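Local coordinates for leucine-rich repeat protein (Bacteroides thetaiotaomicron, PDB 4ECN), which is of unknown function but, as an extracellular leucine-rich repeat protein, probably takes part in protein binding, at residues Tyr10-Phe15 with Lys77-Ala82; Ala82-Ile87 with Glu110-Ser115; Ala41-Val46 with Ser56-Leu61. All blocks are in the same frame, centred on the assembly; numbering follows the deposited sequence.

Contact 1 of 3, residues Tyr10-Phe15 with Lys77-Ala82; sequences YGYVQF and KLQLLA
Tyr12 and Gln79 lie on one face of the sheet. CG of Tyr12 is anti to its carbonyl carbon (chi1 -64°), while CG of Gln79 is anti to its backbone N (chi1 -168°). The two side chains lie side by side and point the same way. They belong to an antiparallel strand pair, strand 10-18 with strand 73-81, in a beta domain consistent with the transthyretin-like clan of DUF4458. At Gly11 and Leu80 the backbones form a hydrogen-bonded pair. There Gly11 N donates to Leu80 O at 3.0 Å in a nearly straight bond, and the return bond from Leu80 N to Gly11 O is weak. Further along, Leu78 N donates to Val13 O at 2.8 Å.

Tyr12 is flanked by two long chains. Gln79 CB approaches ring atom CE1 of Tyr12 at 3.6 Å. Lys77, extended beyond CG, reaches over one face, and its NZ stands 4.5 Å from the Tyr12 ring centroid in a cation-pi contact. Leu118 of the strand on the other side also touches Tyr12 and Lys77.

Beyond Gln79 lies Tyr10. The Tyr10 and Gln79 side chains cross at about a right angle, with the ring and amide planes 86° apart. Gln79 NE2 comes within 3.4 Å of Tyr10 CG.

On the reverse face, Val13 CG2 lies 4.1 Å from Leu80 CD1. Both side chains also touch Val113 of strand 110-113. At the end of the pair, Leu81 CD1 sits over one face of the Tyr10 ring in a CH-pi contact, 4.3 Å from the centroid.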
ATOM      1  N   TYR A  10     -55.971 -16.633   3.771  1.00101.36           N
ATOM      2  CA  TYR A  10     -55.218 -17.855   3.497  1.00100.13           C
ATOM      3  C   TYR A  10     -54.917 -18.083   2.006  1.00100.82           C
ATOM      4  O   TYR A  10     -55.592 -17.540   1.126  1.00101.57           O
ATOM      5  CB  TYR A  10     -56.000 -19.077   4.014  1.00102.81           C
ATOM      6  CG  TYR A  10     -56.219 -19.096   5.510  1.00106.25           C
ATOM      7  CD1 TYR A  10     -57.335 -18.487   6.082  1.00108.58           C
ATOM      8  CD2 TYR A  10     -55.331 -19.755   6.357  1.00107.41           C
ATOM      9  CE1 TYR A  10     -57.541 -18.498   7.462  1.00109.77           C
ATOM     10  CE2 TYR A  10     -55.521 -19.767   7.738  1.00108.59           C
ATOM     11  CZ  TYR A  10     -56.631 -19.141   8.286  1.00117.02           C
ATOM     12  OH  TYR A  10     -56.835 -19.151   9.644  1.00119.09           O
ATOM     13  N   GLY A  11     -53.909 -18.929   1.776  1.00 93.12           N
ATOM     14  CA  GLY A  11     -53.425 -19.380   0.477  1.00 90.82           C
ATOM     15  C   GLY A  11     -53.152 -20.870   0.470  1.00 89.54           C
ATOM     16  O   GLY A  11     -53.591 -21.576   1.382  1.00 90.11           O
ATOM     17  N   TYR A  12     -52.468 -21.383  -0.573  1.00 81.36           N
ATOM     18  CA  TYR A  12     -52.218 -22.822  -0.685  1.00 79.17           C
ATOM     19  C   TYR A  12     -50.819 -23.118  -1.190  1.00 77.96           C
ATOM     20  O   TYR A  12     -50.223 -22.316  -1.903  1.00 76.78           O
ATOM     21  CB  TYR A  12     -53.250 -23.501  -1.602  1.00 81.55           C
ATOM     22  CG  TYR A  12     -54.658 -23.427  -1.057  1.00 85.55           C
ATOM     23  CD1 TYR A  12     -55.153 -24.416  -0.214  1.00 88.11           C
ATOM     24  CD2 TYR A  12     -55.488 -22.345  -1.354  1.00 87.47           C
ATOM     25  CE1 TYR A  12     -56.440 -24.334   0.317  1.00 90.26           C
ATOM     26  CE2 TYR A  12     -56.760 -22.235  -0.798  1.00 89.30           C
ATOM     27  CZ  TYR A  12     -57.235 -23.237   0.029  1.00 97.61           C
ATOM     28  OH  TYR A  12     -58.497 -23.145   0.557  1.00102.88           O
ATOM     29  N   VAL A  13     -50.290 -24.274  -0.766  1.00 71.78           N
ATOM     30  CA  VAL A  13     -48.969 -24.792  -1.129  1.00 69.52           C
ATOM     31  C   VAL A  13     -49.110 -26.255  -1.496  1.00 72.75           C
ATOM     32  O   VAL A  13     -49.948 -26.971  -0.935  1.00 72.36           O
ATOM     33  CB  VAL A  13     -47.889 -24.600  -0.024  1.00 71.23           C
ATOM     34  CG1 VAL A  13     -46.500 -24.973  -0.525  1.00 69.33           C
ATOM     35  CG2 VAL A  13     -47.872 -23.176   0.481  1.00 71.36           C
ATOM     36  N   GLN A  14     -48.295 -26.680  -2.455  1.00 68.67           N
ATOM     37  CA  GLN A  14     -48.157 -28.058  -2.866  1.00 69.26           C
ATOM     38  C   GLN A  14     -46.705 -28.268  -3.138  1.00 72.74           C
ATOM     39  O   GLN A  14     -46.001 -27.305  -3.441  1.00 72.23           O
ATOM     40  CB  GLN A  14     -49.058 -28.443  -4.046  1.00 72.24           C
ATOM     41  CG  GLN A  14     -48.792 -27.743  -5.375  1.00 88.94           C
ATOM     42  CD  GLN A  14     -49.765 -28.218  -6.434  1.00102.73           C
ATOM     43  OE1 GLN A  14     -50.912 -28.608  -6.149  1.00 89.90           O
ATOM     44  NE2 GLN A  14     -49.331 -28.169  -7.686  1.00100.56           N
ATOM     45  N   PHE A  15     -46.229 -29.500  -2.964  1.00 69.45           N
ATOM     46  CA  PHE A  15     -44.814 -29.793  -3.161  1.00 68.20           C
ATOM     47  C   PHE A  15     -44.630 -30.762  -4.320  1.00 75.91           C
ATOM     48  O   PHE A  15     -45.462 -31.642  -4.554  1.00 75.70           O
ATOM     49  CB  PHE A  15     -44.182 -30.346  -1.872  1.00 68.13           C
ATOM     50  CG  PHE A  15     -44.282 -29.378  -0.713  1.00 67.73           C
ATOM     51  CD1 PHE A  15     -43.338 -28.375  -0.540  1.00 69.22           C
ATOM     52  CD2 PHE A  15     -45.340 -29.450   0.183  1.00 68.13           C
ATOM     53  CE1 PHE A  15     -43.452 -27.464   0.512  1.00 68.96           C
ATOM     54  CE2 PHE A  15     -45.453 -28.538   1.229  1.00 69.65           C
ATOM     55  CZ  PHE A  15     -44.509 -27.553   1.389  1.00 66.86           C
ATOM     56  N   LYS A  77     -52.928 -30.055  -1.617  1.00 87.92           N
ATOM     57  CA  LYS A  77     -52.960 -28.631  -1.246  1.00 87.01           C
ATOM     58  C   LYS A  77     -52.870 -28.467   0.267  1.00 88.23           C
ATOM     59  O   LYS A  77     -53.511 -29.216   1.007  1.00 88.43           O
ATOM     60  CB  LYS A  77     -54.244 -27.935  -1.752  1.00 91.09           C
ATOM     61  CG  LYS A  77     -54.189 -27.247  -3.113  1.00100.92           C
ATOM     62  CD  LYS A  77     -55.544 -26.536  -3.367  1.00109.54           C
ATOM     63  CE  LYS A  77     -55.585 -25.684  -4.621  1.00113.73           C
ATOM     64  NZ  LYS A  77     -56.811 -24.836  -4.691  1.00109.85           N
ATOM     65  N   LEU A  78     -52.085 -27.494   0.724  1.00 82.04           N
ATOM     66  CA  LEU A  78     -51.955 -27.201   2.144  1.00 80.36           C
ATOM     67  C   LEU A  78     -52.408 -25.767   2.418  1.00 80.20           C
ATOM     68  O   LEU A  78     -51.750 -24.822   1.972  1.00 78.50           O
ATOM     69  CB  LEU A  78     -50.503 -27.429   2.615  1.00 79.47           C
ATOM     70  CG  LEU A  78     -50.124 -26.949   4.029  1.00 83.50           C
ATOM     71  CD1 LEU A  78     -50.952 -27.641   5.102  1.00 83.95           C
ATOM     72  CD2 LEU A  78     -48.640 -27.114   4.277  1.00 84.25           C
ATOM     73  N   GLN A  79     -53.517 -25.605   3.159  1.00 74.90           N
ATOM     74  CA  GLN A  79     -53.993 -24.266   3.480  1.00 74.52           C
ATOM     75  C   GLN A  79     -53.177 -23.692   4.623  1.00 78.11           C
ATOM     76  O   GLN A  79     -53.092 -24.300   5.690  1.00 78.28           O
ATOM     77  CB  GLN A  79     -55.484 -24.256   3.817  1.00 76.71           C
ATOM     78  CG  GLN A  79     -56.076 -22.847   3.876  1.00 83.32           C
ATOM     79  CD  GLN A  79     -57.567 -22.856   4.096  1.00104.15           C
ATOM     80  OE1 GLN A  79     -58.265 -23.866   3.890  1.00 99.50           O
ATOM     81  NE2 GLN A  79     -58.098 -21.707   4.472  1.00 97.66           N
ATOM     82  N   LEU A  80     -52.552 -22.540   4.379  1.00 73.69           N
ATOM     83  CA  LEU A  80     -51.735 -21.818   5.347  1.00 73.04           C
ATOM     84  C   LEU A  80     -52.085 -20.366   5.334  1.00 79.24           C
ATOM     85  O   LEU A  80     -52.627 -19.894   4.342  1.00 79.53           O
ATOM     86  CB  LEU A  80     -50.236 -21.989   5.044  1.00 71.86           C
ATOM     87  CG  LEU A  80     -49.620 -23.361   5.261  1.00 75.56           C
ATOM     88  CD1 LEU A  80     -48.287 -23.460   4.558  1.00 74.92           C
ATOM     89  CD2 LEU A  80     -49.471 -23.672   6.729  1.00 76.30           C
ATOM     90  N   LEU A  81     -51.758 -19.637   6.405  1.00 77.53           N
ATOM     91  CA  LEU A  81     -52.026 -18.212   6.431  1.00 79.01           C
ATOM     92  C   LEU A  81     -50.928 -17.502   5.648  1.00 82.93           C
ATOM     93  O   LEU A  81     -49.750 -17.843   5.780  1.00 80.85           O
ATOM     94  CB  LEU A  81     -52.151 -17.684   7.863  1.00 79.80           C
ATOM     95  CG  LEU A  81     -52.885 -16.338   7.990  1.00 86.56           C
ATOM     96  CD1 LEU A  81     -53.976 -16.393   9.061  1.00 87.52           C
ATOM     97  CD2 LEU A  81     -51.898 -15.146   8.134  1.00 89.22           C
ATOM     98  N   ALA A  82     -51.331 -16.543   4.800  1.00 81.63           N
ATOM     99  CA  ALA A  82     -50.441 -15.789   3.915  1.00 81.98           C
ATOM    100  C   ALA A  82     -49.279 -15.142   4.681  1.00 86.62           C
ATOM    101  O   ALA A  82     -49.499 -14.380   5.626  1.00 87.37           O
ATOM    102  CB  ALA A  82     -51.228 -14.721   3.169  1.00 83.79           C
TER

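Contact 2 of 3, residues Ala82-Ile87 with Glu110-Ser115; sequences AGTYKI and ELTVVS
Leu111 and Val113 carry the apolar centre of this contact, against Tyr85 and Ile87. CG of Leu111 takes the crowded position between the backbone N and the carbonyl carbon (chi1 65°), and its two methyls go to different partners. CD2 meets Ile87 CD1 at 3.7 Å, the two side chains crossing at about a right angle. CD1 lies 4.0 Å from Tyr85 CB. Two residues further along the strand, Val113 CG2 meets the ring of Tyr85 obliquely, 3.6 Å from CE1. The ring is fixed at two more places outside the pair. It stacks with the ring of His50, and its OH is hydrogen-bonded to Leu81 O.

Between the side chains, the backbones of strands 83-93 and 110-113 run antiparallel. Tyr85 N donates to Leu111 O at 2.8 Å, and Leu111 N returns a bond to Tyr85 O at 2.9 Å. Val113 N donates to Gly83 O at 3.0 Å, while the bond from Gly83 N to Val113 O is weak. The apolar side of this strand pair packs on Val13 and Phe15 of strand 10-18 and on Leu119 of strand 118-124. Two layers of strands facing each other in this way are consistent with a beta sandwich of the transthyretin-like clan.

The other face is polar and exposed. Thr84 and Thr112 are a non-hydrogen-bonded pair here. CG2 of Thr84 is anti to its backbone N and turns to the opposite strand. This methyl lies 3.5 Å from Thr112 OG1. It also meets the carboxylate of Glu110, 3.4 Å from OE2.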
ATOM      1  N   ALA A  82     -51.331 -16.543   4.800  1.00 81.63           N
ATOM      2  CA  ALA A  82     -50.441 -15.789   3.915  1.00 81.98           C
ATOM      3  C   ALA A  82     -49.279 -15.142   4.681  1.00 86.62           C
ATOM      4  O   ALA A  82     -49.499 -14.380   5.626  1.00 87.37           O
ATOM      5  CB  ALA A  82     -51.228 -14.721   3.169  1.00 83.79           C
ATOM      6  N   GLY A  83     -48.061 -15.485   4.265  1.00 82.48           N
ATOM      7  CA  GLY A  83     -46.815 -14.994   4.847  1.00 81.36           C
ATOM      8  C   GLY A  83     -45.608 -15.840   4.485  1.00 83.52           C
ATOM      9  O   GLY A  83     -45.745 -16.864   3.814  1.00 82.99           O
ATOM     10  N   THR A  84     -44.414 -15.418   4.925  1.00 79.09           N
ATOM     11  CA  THR A  84     -43.184 -16.157   4.625  1.00 77.66           C
ATOM     12  C   THR A  84     -42.981 -17.259   5.672  1.00 81.49           C
ATOM     13  O   THR A  84     -43.206 -17.047   6.865  1.00 82.08           O
ATOM     14  CB  THR A  84     -41.962 -15.231   4.537  1.00 81.28           C
ATOM     15  OG1 THR A  84     -42.322 -14.005   3.889  1.00 81.07           O
ATOM     16  CG2 THR A  84     -40.787 -15.886   3.803  1.00 77.41           C
ATOM     17  N   TYR A  85     -42.589 -18.447   5.188  1.00 76.21           N
ATOM     18  CA  TYR A  85     -42.306 -19.674   5.935  1.00 74.00           C
ATOM     19  C   TYR A  85     -40.927 -20.200   5.576  1.00 79.11           C
ATOM     20  O   TYR A  85     -40.501 -20.090   4.417  1.00 78.22           O
ATOM     21  CB  TYR A  85     -43.358 -20.751   5.627  1.00 73.60           C
ATOM     22  CG  TYR A  85     -44.762 -20.462   6.103  1.00 73.98           C
ATOM     23  CD1 TYR A  85     -45.569 -19.547   5.434  1.00 76.57           C
ATOM     24  CD2 TYR A  85     -45.343 -21.220   7.111  1.00 74.16           C
ATOM     25  CE1 TYR A  85     -46.880 -19.304   5.841  1.00 78.01           C
ATOM     26  CE2 TYR A  85     -46.663 -21.009   7.508  1.00 75.66           C
ATOM     27  CZ  TYR A  85     -47.432 -20.051   6.866  1.00 81.67           C
ATOM     28  OH  TYR A  85     -48.732 -19.833   7.252  1.00 80.39           O
ATOM     29  N   LYS A  86     -40.236 -20.798   6.553  1.00 76.01           N
ATOM     30  CA  LYS A  86     -38.935 -21.396   6.305  1.00 74.61           C
ATOM     31  C   LYS A  86     -39.048 -22.884   6.579  1.00 77.80           C
ATOM     32  O   LYS A  86     -39.435 -23.260   7.685  1.00 77.80           O
ATOM     33  CB  LYS A  86     -37.824 -20.730   7.147  1.00 76.54           C
ATOM     34  CG  LYS A  86     -36.403 -21.199   6.773  1.00 92.78           C
ATOM     35  CD  LYS A  86     -35.319 -20.891   7.823  1.00 98.40           C
ATOM     36  CE  LYS A  86     -35.422 -21.734   9.079  1.00 95.40           C
ATOM     37  NZ  LYS A  86     -34.328 -21.428  10.035  1.00 99.39           N
ATOM     38  N   ILE A  87     -38.784 -23.723   5.550  1.00 73.66           N
ATOM     39  CA  ILE A  87     -38.768 -25.191   5.644  1.00 73.08           C
ATOM     40  C   ILE A  87     -37.512 -25.581   6.426  1.00 75.21           C
ATOM     41  O   ILE A  87     -36.418 -25.101   6.089  1.00 74.16           O
ATOM     42  CB  ILE A  87     -38.822 -25.891   4.248  1.00 76.17           C
ATOM     43  CG1 ILE A  87     -39.947 -25.359   3.347  1.00 76.66           C
ATOM     44  CG2 ILE A  87     -38.880 -27.426   4.383  1.00 77.37           C
ATOM     45  CD1 ILE A  87     -39.717 -25.667   1.823  1.00 81.11           C
ATOM     46  N   GLU A 110     -36.834 -21.036   2.149  1.00 85.80           N
ATOM     47  CA  GLU A 110     -38.016 -20.178   2.270  1.00 84.99           C
ATOM     48  C   GLU A 110     -39.055 -20.372   1.139  1.00 85.25           C
ATOM     49  O   GLU A 110     -38.717 -20.692  -0.005  1.00 84.15           O
ATOM     50  CB  GLU A 110     -37.614 -18.695   2.317  1.00 86.37           C
ATOM     51  CG  GLU A 110     -37.108 -18.256   3.687  1.00100.73           C
ATOM     52  CD  GLU A 110     -36.731 -16.792   3.836  1.00125.01           C
ATOM     53  OE1 GLU A 110     -35.666 -16.397   3.308  1.00121.48           O
ATOM     54  OE2 GLU A 110     -37.457 -16.060   4.549  1.00115.15           O
ATOM     55  N   LEU A 111     -40.341 -20.176   1.514  1.00 79.53           N
ATOM     56  CA  LEU A 111     -41.524 -20.194   0.655  1.00 78.74           C
ATOM     57  C   LEU A 111     -42.547 -19.182   1.213  1.00 80.90           C
ATOM     58  O   LEU A 111     -42.734 -19.096   2.429  1.00 80.90           O
ATOM     59  CB  LEU A 111     -42.145 -21.614   0.469  1.00 78.71           C
ATOM     60  CG  LEU A 111     -42.783 -22.404   1.634  1.00 82.54           C
ATOM     61  CD1 LEU A 111     -44.209 -21.943   1.920  1.00 83.50           C
ATOM     62  CD2 LEU A 111     -42.931 -23.856   1.249  1.00 83.12           C
ATOM     63  N   THR A 112     -43.202 -18.418   0.332  1.00 75.12           N
ATOM     64  CA  THR A 112     -44.169 -17.414   0.771  1.00 73.75           C
ATOM     65  C   THR A 112     -45.554 -17.767   0.233  1.00 74.08           C
ATOM     66  O   THR A 112     -45.732 -17.874  -0.976  1.00 72.32           O
ATOM     67  CB  THR A 112     -43.721 -16.006   0.328  1.00 80.37           C
ATOM     68  OG1 THR A 112     -42.334 -15.817   0.657  1.00 85.83           O
ATOM     69  CG2 THR A 112     -44.556 -14.908   0.943  1.00 73.78           C
ATOM     70  N   VAL A 113     -46.520 -17.970   1.152  1.00 70.12           N
ATOM     71  CA  VAL A 113     -47.929 -18.250   0.862  1.00 70.51           C
ATOM     72  C   VAL A 113     -48.583 -16.921   0.514  1.00 75.76           C
ATOM     73  O   VAL A 113     -48.251 -15.910   1.134  1.00 75.76           O
ATOM     74  CB  VAL A 113     -48.629 -18.971   2.041  1.00 74.39           C
ATOM     75  CG1 VAL A 113     -50.053 -19.371   1.685  1.00 75.38           C
ATOM     76  CG2 VAL A 113     -47.845 -20.196   2.482  1.00 73.34           C
ATOM     77  N   VAL A 114     -49.459 -16.898  -0.506  1.00 72.81           N
ATOM     78  CA  VAL A 114     -50.122 -15.662  -0.955  1.00 72.84           C
ATOM     79  C   VAL A 114     -51.638 -15.802  -0.775  1.00 78.50           C
ATOM     80  O   VAL A 114     -52.197 -16.876  -1.019  1.00 77.01           O
ATOM     81  CB  VAL A 114     -49.754 -15.318  -2.420  1.00 75.67           C
ATOM     82  CG1 VAL A 114     -50.527 -14.104  -2.927  1.00 76.10           C
ATOM     83  CG2 VAL A 114     -48.248 -15.101  -2.568  1.00 74.16           C
ATOM     84  N   SER A 115     -52.293 -14.699  -0.358  1.00 77.42           N
ATOM     85  CA  SER A 115     -53.737 -14.641  -0.128  1.00 79.09           C
ATOM     86  C   SER A 115     -54.474 -15.032  -1.417  1.00 83.41           C
ATOM     87  O   SER A 115     -54.298 -14.371  -2.451  1.00 84.12           O
ATOM     88  CB  SER A 115     -54.148 -13.248   0.352  1.00 83.52           C
ATOM     89  OG  SER A 115     -55.450 -13.247   0.917  1.00 93.53           O
TER

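Contact 3 of 3, residues Ala41-Val46 with Ser56-Leu61; sequences AQKIKV and SQTLLL
Ile44 O is gripped from strand 54-63 by two groups. Leu59 N donates to it at 2.9 Å in an almost straight bond, and the CA-H of Thr58 adds a contact at 3.4 Å. Ile44 N donates in return to Leu59 O. At one end Leu61 N lies 3.0 Å from Gln42 O in a hydrogen bond that comes from above the carbonyl plane.

Leu61 spreads over residues 41-44. Its CD1 meets Ile44 CG2 at 3.6 Å, the side chains crossing at about a right angle, and its CD2 meets Ala41 CB at 3.8 Å. An alanine here would probably open a gap beside Ile44 CG2 and Ala41 CB and leave both methyls without this apolar neighbour.

On the opposite face Lys43 runs alongside Leu60, with Lys43 CG 3.8 Å from Leu60 CD2. Its NZ forms a salt bridge with Asp97. Lys45 lays its CD 3.6 Å from Thr58 OG1.

The arrangement is that of a beta hairpin, strands 43-49 and 54-63; on its other side, against strand 83-93, Gln42 and Lys43 both face Tyr93 in a classic beta bulge.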
ATOM      1  N   ALA A  41     -43.020 -44.198  -1.326  1.00115.22           N
ATOM      2  CA  ALA A  41     -43.549 -43.109  -0.511  1.00113.60           C
ATOM      3  C   ALA A  41     -44.907 -42.625  -1.013  1.00115.51           C
ATOM      4  O   ALA A  41     -45.113 -42.473  -2.222  1.00115.82           O
ATOM      5  CB  ALA A  41     -42.571 -41.947  -0.504  1.00113.30           C
ATOM      6  N   GLN A  42     -45.820 -42.356  -0.071  1.00109.36           N
ATOM      7  CA  GLN A  42     -47.169 -41.886  -0.366  1.00108.50           C
ATOM      8  C   GLN A  42     -47.629 -40.809   0.675  1.00109.12           C
ATOM      9  O   GLN A  42     -48.815 -40.474   0.726  1.00109.67           O
ATOM     10  CB  GLN A  42     -48.157 -43.071  -0.436  1.00110.82           C
ATOM     11  CG  GLN A  42     -48.194 -43.995   0.785  1.00122.15           C
ATOM     12  CD  GLN A  42     -49.253 -45.061   0.647  1.00144.76           C
ATOM     13  OE1 GLN A  42     -49.530 -45.568  -0.448  1.00141.81           O
ATOM     14  NE2 GLN A  42     -49.871 -45.429   1.760  1.00137.74           N
ATOM     15  N   LYS A  43     -46.673 -40.233   1.443  1.00102.03           N
ATOM     16  CA  LYS A  43     -46.863 -39.168   2.450  1.00 99.79           C
ATOM     17  C   LYS A  43     -45.592 -38.298   2.603  1.00100.07           C
ATOM     18  O   LYS A  43     -44.516 -38.686   2.142  1.00 99.68           O
ATOM     19  CB  LYS A  43     -47.248 -39.748   3.827  1.00101.60           C
ATOM     20  CG  LYS A  43     -48.735 -39.950   4.063  1.00109.91           C
ATOM     21  CD  LYS A  43     -48.992 -40.526   5.458  1.00114.86           C
ATOM     22  CE  LYS A  43     -50.456 -40.735   5.770  1.00115.68           C
ATOM     23  NZ  LYS A  43     -50.656 -41.277   7.140  1.00116.56           N
ATOM     24  N   ILE A  44     -45.733 -37.118   3.233  1.00 93.45           N
ATOM     25  CA  ILE A  44     -44.640 -36.184   3.520  1.00 90.74           C
ATOM     26  C   ILE A  44     -45.047 -35.305   4.715  1.00 92.53           C
ATOM     27  O   ILE A  44     -46.198 -34.856   4.803  1.00 92.68           O
ATOM     28  CB  ILE A  44     -44.191 -35.323   2.296  1.00 93.09           C
ATOM     29  CG1 ILE A  44     -42.848 -34.611   2.576  1.00 91.93           C
ATOM     30  CG2 ILE A  44     -45.293 -34.342   1.813  1.00 94.37           C
ATOM     31  CD1 ILE A  44     -42.213 -33.931   1.414  1.00 94.67           C
ATOM     32  N   LYS A  45     -44.104 -35.084   5.636  1.00 86.36           N
ATOM     33  CA  LYS A  45     -44.313 -34.216   6.788  1.00 84.87           C
ATOM     34  C   LYS A  45     -43.285 -33.107   6.669  1.00 84.17           C
ATOM     35  O   LYS A  45     -42.100 -33.301   6.939  1.00 83.03           O
ATOM     36  CB  LYS A  45     -44.250 -34.986   8.133  1.00 87.63           C
ATOM     37  CG  LYS A  45     -44.611 -34.138   9.377  1.00 99.23           C
ATOM     38  CD  LYS A  45     -44.842 -34.983  10.654  1.00106.12           C
ATOM     39  CE  LYS A  45     -43.594 -35.607  11.240  1.00109.57           C
ATOM     40  NZ  LYS A  45     -43.908 -36.702  12.200  1.00111.50           N
ATOM     41  N   VAL A  46     -43.727 -31.974   6.170  1.00 78.64           N
ATOM     42  CA  VAL A  46     -42.842 -30.847   5.972  1.00 77.34           C
ATOM     43  C   VAL A  46     -42.842 -30.010   7.268  1.00 82.88           C
ATOM     44  O   VAL A  46     -43.888 -29.529   7.728  1.00 83.28           O
ATOM     45  CB  VAL A  46     -43.224 -30.028   4.709  1.00 80.14           C
ATOM     46  CG1 VAL A  46     -42.257 -28.877   4.490  1.00 79.04           C
ATOM     47  CG2 VAL A  46     -43.269 -30.918   3.468  1.00 79.86           C
ATOM     48  N   SER A  56     -45.162 -28.426  12.084  1.00102.16           N
ATOM     49  CA  SER A  56     -45.116 -29.383  10.973  1.00100.93           C
ATOM     50  C   SER A  56     -46.519 -29.851  10.582  1.00101.41           C
ATOM     51  O   SER A  56     -47.431 -29.800  11.403  1.00101.62           O
ATOM     52  CB  SER A  56     -44.260 -30.593  11.353  1.00105.05           C
ATOM     53  OG  SER A  56     -44.770 -31.302  12.471  1.00114.18           O
ATOM     54  N   GLN A  57     -46.687 -30.325   9.342  1.00 94.53           N
ATOM     55  CA  GLN A  57     -47.979 -30.800   8.863  1.00 93.62           C
ATOM     56  C   GLN A  57     -47.788 -31.976   7.918  1.00 94.04           C
ATOM     57  O   GLN A  57     -46.905 -31.934   7.067  1.00 93.41           O
ATOM     58  CB  GLN A  57     -48.746 -29.653   8.167  1.00 95.23           C
ATOM     59  CG  GLN A  57     -50.147 -30.023   7.652  1.00103.93           C
ATOM     60  CD  GLN A  57     -51.174 -30.189   8.737  1.00115.45           C
ATOM     61  OE1 GLN A  57     -51.674 -29.207   9.296  1.00108.24           O
ATOM     62  NE2 GLN A  57     -51.552 -31.435   9.017  1.00105.63           N
ATOM     63  N   THR A  58     -48.631 -33.009   8.050  1.00 88.68           N
ATOM     64  CA  THR A  58     -48.565 -34.192   7.195  1.00 87.65           C
ATOM     65  C   THR A  58     -49.543 -34.031   6.011  1.00 91.39           C
ATOM     66  O   THR A  58     -50.692 -33.609   6.192  1.00 91.05           O
ATOM     67  CB  THR A  58     -48.845 -35.479   8.000  1.00 88.71           C
ATOM     68  OG1 THR A  58     -48.043 -35.489   9.187  1.00 84.76           O
ATOM     69  CG2 THR A  58     -48.587 -36.758   7.186  1.00 84.25           C
ATOM     70  N   LEU A  59     -49.050 -34.367   4.800  1.00 87.34           N
ATOM     71  CA  LEU A  59     -49.766 -34.350   3.518  1.00 87.12           C
ATOM     72  C   LEU A  59     -49.525 -35.651   2.765  1.00 90.98           C
ATOM     73  O   LEU A  59     -48.532 -36.328   3.022  1.00 89.90           O
ATOM     74  CB  LEU A  59     -49.330 -33.148   2.642  1.00 86.31           C
ATOM     75  CG  LEU A  59     -49.716 -31.752   3.124  1.00 90.09           C
ATOM     76  CD1 LEU A  59     -48.801 -30.709   2.542  1.00 89.31           C
ATOM     77  CD2 LEU A  59     -51.175 -31.437   2.846  1.00 92.52           C
ATOM     78  N   LEU A  60     -50.413 -35.988   1.826  1.00 88.97           N
ATOM     79  CA  LEU A  60     -50.278 -37.193   1.006  1.00 89.39           C
ATOM     80  C   LEU A  60     -49.569 -36.876  -0.319  1.00 93.40           C
ATOM     81  O   LEU A  60     -49.639 -35.750  -0.822  1.00 92.63           O
ATOM     82  CB  LEU A  60     -51.660 -37.834   0.723  1.00 90.61           C
ATOM     83  CG  LEU A  60     -52.478 -38.364   1.908  1.00 95.37           C
ATOM     84  CD1 LEU A  60     -53.965 -38.283   1.622  1.00 96.49           C
ATOM     85  CD2 LEU A  60     -52.073 -39.778   2.281  1.00 97.43           C
ATOM     86  N   LEU A  61     -48.897 -37.890  -0.874  1.00 90.45           N
ATOM     87  CA  LEU A  61     -48.204 -37.844  -2.156  1.00 90.40           C
ATOM     88  C   LEU A  61     -49.080 -38.426  -3.263  1.00 96.28           C
ATOM     89  O   LEU A  61     -49.634 -39.520  -3.115  1.00 96.30           O
ATOM     90  CB  LEU A  61     -46.875 -38.625  -2.073  1.00 89.81           C
ATOM     91  CG  LEU A  61     -45.566 -37.864  -1.830  1.00 93.55           C
ATOM     92  CD1 LEU A  61     -45.638 -36.995  -0.615  1.00 93.07           C
ATOM     93  CD2 LEU A  61     -44.398 -38.827  -1.684  1.00 95.67           C
TER

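Strand 10-18 opens the fold, and its antiparallel partner, strand 73-81, is met after 61 intervening residues, when residues 77-82 close contact 1. Contact 3 is nested inside that loop: strand 43-49 turns back into strand 54-63 after a short link. Strand 54-63 is in turn the neighbour of strand 73-81, so Leu59 touches Leu78 between contacts 3 and 1. The chain passes through Ala82, shared by contacts 1 and 2, into strand 83-93. Contact 2 closes a separate loop with residues 110-115, in series with contacts 1 and 3. No two loops cross. Phe15 packs on Leu111 and Val46, joining contact 1 to both others, and Val46 meets Ile87.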